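Local coordinates for transcriptional regulator, LacI family (Lactobacillus brevis, PDB 3JY6), which probably binds cis-regulatory DNA as a transcription factor of the LacI family, through a part absent from this periplasmic-binding-protein-like fragment, at residues S6-D18 with L33-A47. Residues are numbered along the deposited sequence; the frame is centred on the assembly and turned at random.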
# COMPACT_ATOMS: atom_id res chain seq x y z
N SER A 6 3.39 -26.87 -16.96
CA SER A 6 2.15 -26.09 -16.90
C SER A 6 2.50 -24.61 -16.73
O SER A 6 3.67 -24.23 -16.80
CB SER A 6 1.26 -26.56 -15.74
OG SER A 6 1.89 -26.33 -14.48
N SER A 7 1.49 -23.76 -16.50
CA SER A 7 1.75 -22.32 -16.34
C SER A 7 2.54 -22.00 -15.08
O SER A 7 3.40 -21.13 -15.10
CB SER A 7 0.43 -21.53 -16.33
OG SER A 7 -0.24 -21.62 -15.08
N LYS A 8 2.23 -22.70 -13.99
CA LYS A 8 2.89 -22.51 -12.69
C LYS A 8 2.60 -21.12 -12.12
O LYS A 8 3.34 -20.60 -11.28
CB LYS A 8 4.40 -22.74 -12.80
CG LYS A 8 4.78 -23.97 -13.63
CD LYS A 8 6.17 -24.50 -13.29
CE LYS A 8 6.21 -25.06 -11.88
NZ LYS A 8 7.54 -25.61 -11.50
N LEU A 9 1.50 -20.54 -12.59
CA LEU A 9 1.04 -19.23 -12.13
C LEU A 9 -0.09 -19.44 -11.14
O LEU A 9 -1.05 -20.17 -11.42
CB LEU A 9 0.50 -18.40 -13.29
CG LEU A 9 1.46 -17.86 -14.34
CD1 LEU A 9 0.71 -16.91 -15.27
CD2 LEU A 9 2.60 -17.15 -13.64
N ILE A 10 0.04 -18.81 -9.99
CA ILE A 10 -0.98 -18.88 -8.95
C ILE A 10 -1.64 -17.51 -8.85
O ILE A 10 -0.97 -16.50 -8.65
CB ILE A 10 -0.37 -19.24 -7.57
CG1 ILE A 10 0.34 -20.60 -7.67
CG2 ILE A 10 -1.46 -19.29 -6.50
CD1 ILE A 10 -0.58 -21.74 -8.12
N ALA A 11 -2.96 -17.47 -9.01
CA ALA A 11 -3.68 -16.21 -8.94
C ALA A 11 -3.97 -15.85 -7.49
O ALA A 11 -4.38 -16.69 -6.70
CB ALA A 11 -5.00 -16.29 -9.72
N VAL A 12 -3.74 -14.59 -7.15
CA VAL A 12 -4.02 -14.14 -5.80
C VAL A 12 -4.98 -12.96 -5.94
O VAL A 12 -4.63 -11.95 -6.53
CB VAL A 12 -2.73 -13.71 -5.09
CG1 VAL A 12 -3.04 -13.37 -3.64
CG2 VAL A 12 -1.67 -14.83 -5.17
N ILE A 13 -6.20 -13.11 -5.44
CA ILE A 13 -7.15 -12.00 -5.55
C ILE A 13 -7.34 -11.36 -4.18
O ILE A 13 -7.83 -12.00 -3.26
CB ILE A 13 -8.55 -12.47 -6.06
CG1 ILE A 13 -8.45 -13.06 -7.46
CG2 ILE A 13 -9.50 -11.29 -6.14
CD1 ILE A 13 -9.82 -13.51 -8.04
N VAL A 14 -6.96 -10.09 -4.05
CA VAL A 14 -7.13 -9.40 -2.77
C VAL A 14 -8.33 -8.46 -2.84
O VAL A 14 -8.74 -8.03 -3.92
CB VAL A 14 -5.87 -8.61 -2.35
CG1 VAL A 14 -4.69 -9.57 -2.28
CG2 VAL A 14 -5.58 -7.48 -3.34
N ALA A 15 -8.90 -8.15 -1.68
CA ALA A 15 -10.04 -7.26 -1.59
C ALA A 15 -9.75 -5.89 -2.19
O ALA A 15 -10.54 -5.35 -2.95
CB ALA A 15 -10.48 -7.13 -0.11
N ASN A 16 -8.59 -5.33 -1.86
CA ASN A 16 -8.21 -4.01 -2.37
C ASN A 16 -6.70 -3.83 -2.19
O ASN A 16 -6.17 -3.94 -1.08
CB ASN A 16 -8.95 -2.92 -1.60
CG ASN A 16 -8.83 -1.55 -2.24
OD1 ASN A 16 -7.84 -1.26 -2.92
ND2 ASN A 16 -9.82 -0.70 -2.02
N ILE A 17 -5.98 -3.57 -3.28
CA ILE A 17 -4.55 -3.41 -3.13
C ILE A 17 -4.12 -2.18 -2.34
O ILE A 17 -2.95 -2.06 -1.99
CB ILE A 17 -3.82 -3.42 -4.50
CG1 ILE A 17 -4.40 -2.35 -5.42
CG2 ILE A 17 -3.90 -4.82 -5.11
CD1 ILE A 17 -3.59 -2.19 -6.68
N ASP A 18 -5.05 -1.27 -2.06
CA ASP A 18 -4.70 -0.08 -1.26
C ASP A 18 -4.43 -0.48 0.18
O ASP A 18 -3.83 0.28 0.93
CB ASP A 18 -5.83 0.95 -1.25
CG ASP A 18 -6.01 1.62 -2.58
OD1 ASP A 18 -4.99 2.00 -3.21
OD2 ASP A 18 -7.18 1.79 -2.98
N LEU A 33 5.98 -19.41 -2.67
CA LEU A 33 5.78 -20.00 -3.99
C LEU A 33 7.06 -20.07 -4.84
O LEU A 33 7.21 -20.96 -5.68
CB LEU A 33 4.71 -19.23 -4.77
CG LEU A 33 3.24 -19.31 -4.34
CD1 LEU A 33 2.40 -18.55 -5.38
CD2 LEU A 33 2.78 -20.77 -4.24
N GLU A 34 7.97 -19.14 -4.61
CA GLU A 34 9.23 -19.07 -5.35
C GLU A 34 10.10 -20.30 -5.09
O GLU A 34 10.76 -20.80 -5.99
CB GLU A 34 9.99 -17.80 -4.96
CG GLU A 34 11.27 -17.52 -5.75
CD GLU A 34 12.40 -18.51 -5.46
OE1 GLU A 34 12.75 -18.71 -4.27
OE2 GLU A 34 12.96 -19.08 -6.42
N SER A 35 10.09 -20.79 -3.86
CA SER A 35 10.91 -21.94 -3.50
C SER A 35 10.60 -23.16 -4.36
O SER A 35 11.36 -24.12 -4.35
CB SER A 35 10.71 -22.30 -2.03
OG SER A 35 9.39 -22.77 -1.79
N ARG A 36 9.51 -23.11 -5.12
CA ARG A 36 9.15 -24.25 -5.96
C ARG A 36 8.85 -23.91 -7.42
O ARG A 36 8.22 -24.70 -8.12
CB ARG A 36 7.98 -25.01 -5.33
CG ARG A 36 8.30 -25.53 -3.94
CD ARG A 36 7.29 -26.56 -3.47
NE ARG A 36 7.47 -26.92 -2.06
CZ ARG A 36 6.67 -27.75 -1.40
NH1 ARG A 36 5.63 -28.31 -2.02
NH2 ARG A 36 6.89 -28.03 -0.12
N GLY A 37 9.31 -22.75 -7.88
CA GLY A 37 9.10 -22.38 -9.27
C GLY A 37 7.75 -21.78 -9.61
O GLY A 37 7.47 -21.49 -10.77
N TYR A 38 6.91 -21.61 -8.61
CA TYR A 38 5.60 -21.03 -8.85
C TYR A 38 5.68 -19.51 -8.74
O TYR A 38 6.54 -18.96 -8.04
CB TYR A 38 4.59 -21.62 -7.85
CG TYR A 38 4.15 -23.03 -8.23
CD1 TYR A 38 3.13 -23.23 -9.17
CD2 TYR A 38 4.78 -24.15 -7.70
CE1 TYR A 38 2.76 -24.52 -9.58
CE2 TYR A 38 4.41 -25.44 -8.10
CZ TYR A 38 3.40 -25.62 -9.04
OH TYR A 38 3.05 -26.88 -9.48
N ILE A 39 4.80 -18.83 -9.45
CA ILE A 39 4.81 -17.38 -9.44
C ILE A 39 3.46 -16.79 -9.06
O ILE A 39 2.46 -17.05 -9.73
CB ILE A 39 5.22 -16.85 -10.81
CG1 ILE A 39 6.60 -17.38 -11.15
CG2 ILE A 39 5.22 -15.32 -10.81
CD1 ILE A 39 7.04 -17.04 -12.53
N GLY A 40 3.45 -16.01 -7.98
CA GLY A 40 2.22 -15.37 -7.55
C GLY A 40 1.88 -14.24 -8.51
O GLY A 40 2.77 -13.52 -8.97
N VAL A 41 0.60 -14.10 -8.81
CA VAL A 41 0.11 -13.06 -9.69
C VAL A 41 -0.96 -12.33 -8.89
O VAL A 41 -1.89 -12.96 -8.39
CB VAL A 41 -0.52 -13.68 -10.95
CG1 VAL A 41 -1.14 -12.59 -11.79
CG2 VAL A 41 0.54 -14.46 -11.76
N LEU A 42 -0.85 -11.01 -8.79
CA LEU A 42 -1.81 -10.24 -8.00
C LEU A 42 -2.96 -9.61 -8.79
O LEU A 42 -2.76 -8.94 -9.81
CB LEU A 42 -1.07 -9.15 -7.20
CG LEU A 42 -1.85 -8.33 -6.16
CD1 LEU A 42 -2.57 -9.23 -5.15
CD2 LEU A 42 -0.84 -7.45 -5.40
N PHE A 43 -4.17 -9.85 -8.30
CA PHE A 43 -5.38 -9.34 -8.90
C PHE A 43 -6.05 -8.46 -7.84
O PHE A 43 -6.10 -8.83 -6.67
CB PHE A 43 -6.33 -10.48 -9.28
CG PHE A 43 -5.87 -11.30 -10.47
CD1 PHE A 43 -6.26 -10.96 -11.76
CD2 PHE A 43 -5.02 -12.39 -10.29
CE1 PHE A 43 -5.82 -11.69 -12.86
CE2 PHE A 43 -4.57 -13.13 -11.39
CZ PHE A 43 -4.97 -12.77 -12.68
N ASP A 44 -6.58 -7.32 -8.28
CA ASP A 44 -7.23 -6.36 -7.39
C ASP A 44 -8.76 -6.36 -7.58
O ASP A 44 -9.27 -5.94 -8.61
CB ASP A 44 -6.63 -4.97 -7.67
CG ASP A 44 -7.33 -3.85 -6.93
OD1 ASP A 44 -7.74 -4.05 -5.76
OD2 ASP A 44 -7.44 -2.75 -7.52
N ALA A 45 -9.48 -6.84 -6.57
CA ALA A 45 -10.94 -6.87 -6.64
C ALA A 45 -11.49 -5.44 -6.56
O ALA A 45 -12.65 -5.18 -6.92
CB ALA A 45 -11.51 -7.74 -5.53
N ASN A 46 -10.66 -4.52 -6.07
CA ASN A 46 -11.03 -3.11 -5.99
C ASN A 46 -12.37 -2.89 -5.29
O ASN A 46 -13.16 -2.03 -5.67
CB ASN A 46 -11.04 -2.53 -7.41
CG ASN A 46 -10.97 -1.01 -7.44
OD1 ASN A 46 -10.51 -0.37 -6.49
ND2 ASN A 46 -11.42 -0.42 -8.55
N ALA A 47 -12.62 -3.70 -4.27
CA ALA A 47 -13.85 -3.64 -3.47
C ALA A 47 -15.14 -3.86 -4.27
O ALA A 47 -16.22 -3.56 -3.78
CB ALA A 47 -13.92 -2.31 -2.74
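A chi1 of 174° sets the Asp44 carboxylate opposite the main-chain nitrogen and carries it to Ile17, while Lys8, bent at chi3 (67°), folds its end over the ring of Tyr38. These two pairs close opposite ends of the parallel strands 9-14 and 39-44, the beta-alpha-beta crossover through helix 20-34 that opens the Rossmann-like N-terminal half of the periplasmic-binding-protein fold. Backbone bonds run from Ile39 N on Lys8 O (2.9 Å) to Ala45 N on Val14 O (3.0 Å), with Ala47 N on Ala15 O beyond the strand ends. Ala11 is small enough to leave room for Phe43, whose CE2 comes 3.6 Å from Ala11 CB, and helix 49-60 packs on this side. On the other face beta-branched Val14, suited to a strand, brings CG1 to Leu42 CD1 at 3.6 Å, beside helix 20-34, and Leu33 CD1 leans on Ile10 CB. At the Tyr38 end, Lys8 CE sits 4.1 Å from the ring centroid, a CH-pi contact over the face, and its ammonium adds a cation-pi interaction. Gly37, at positive phi, completes the Schellman motif ending helix 20-34. Asp44 is acidic where donors converge: OD2 forms a salt bridge with Lys27 of the second subunit, and OD1 takes Ile17 N and, weakly, Asn46 N. With an alanine here, that lysine would probably keep only amide oxygens and a weak, long pairing to Asp18, and the Ile17 amide would lose its acceptor. Ile17 N reaches Asp44 OD1 at 3.1 Å from above the carboxylate plane, while Ile17 CG1 rests 3.6 Å from Asp44 CG.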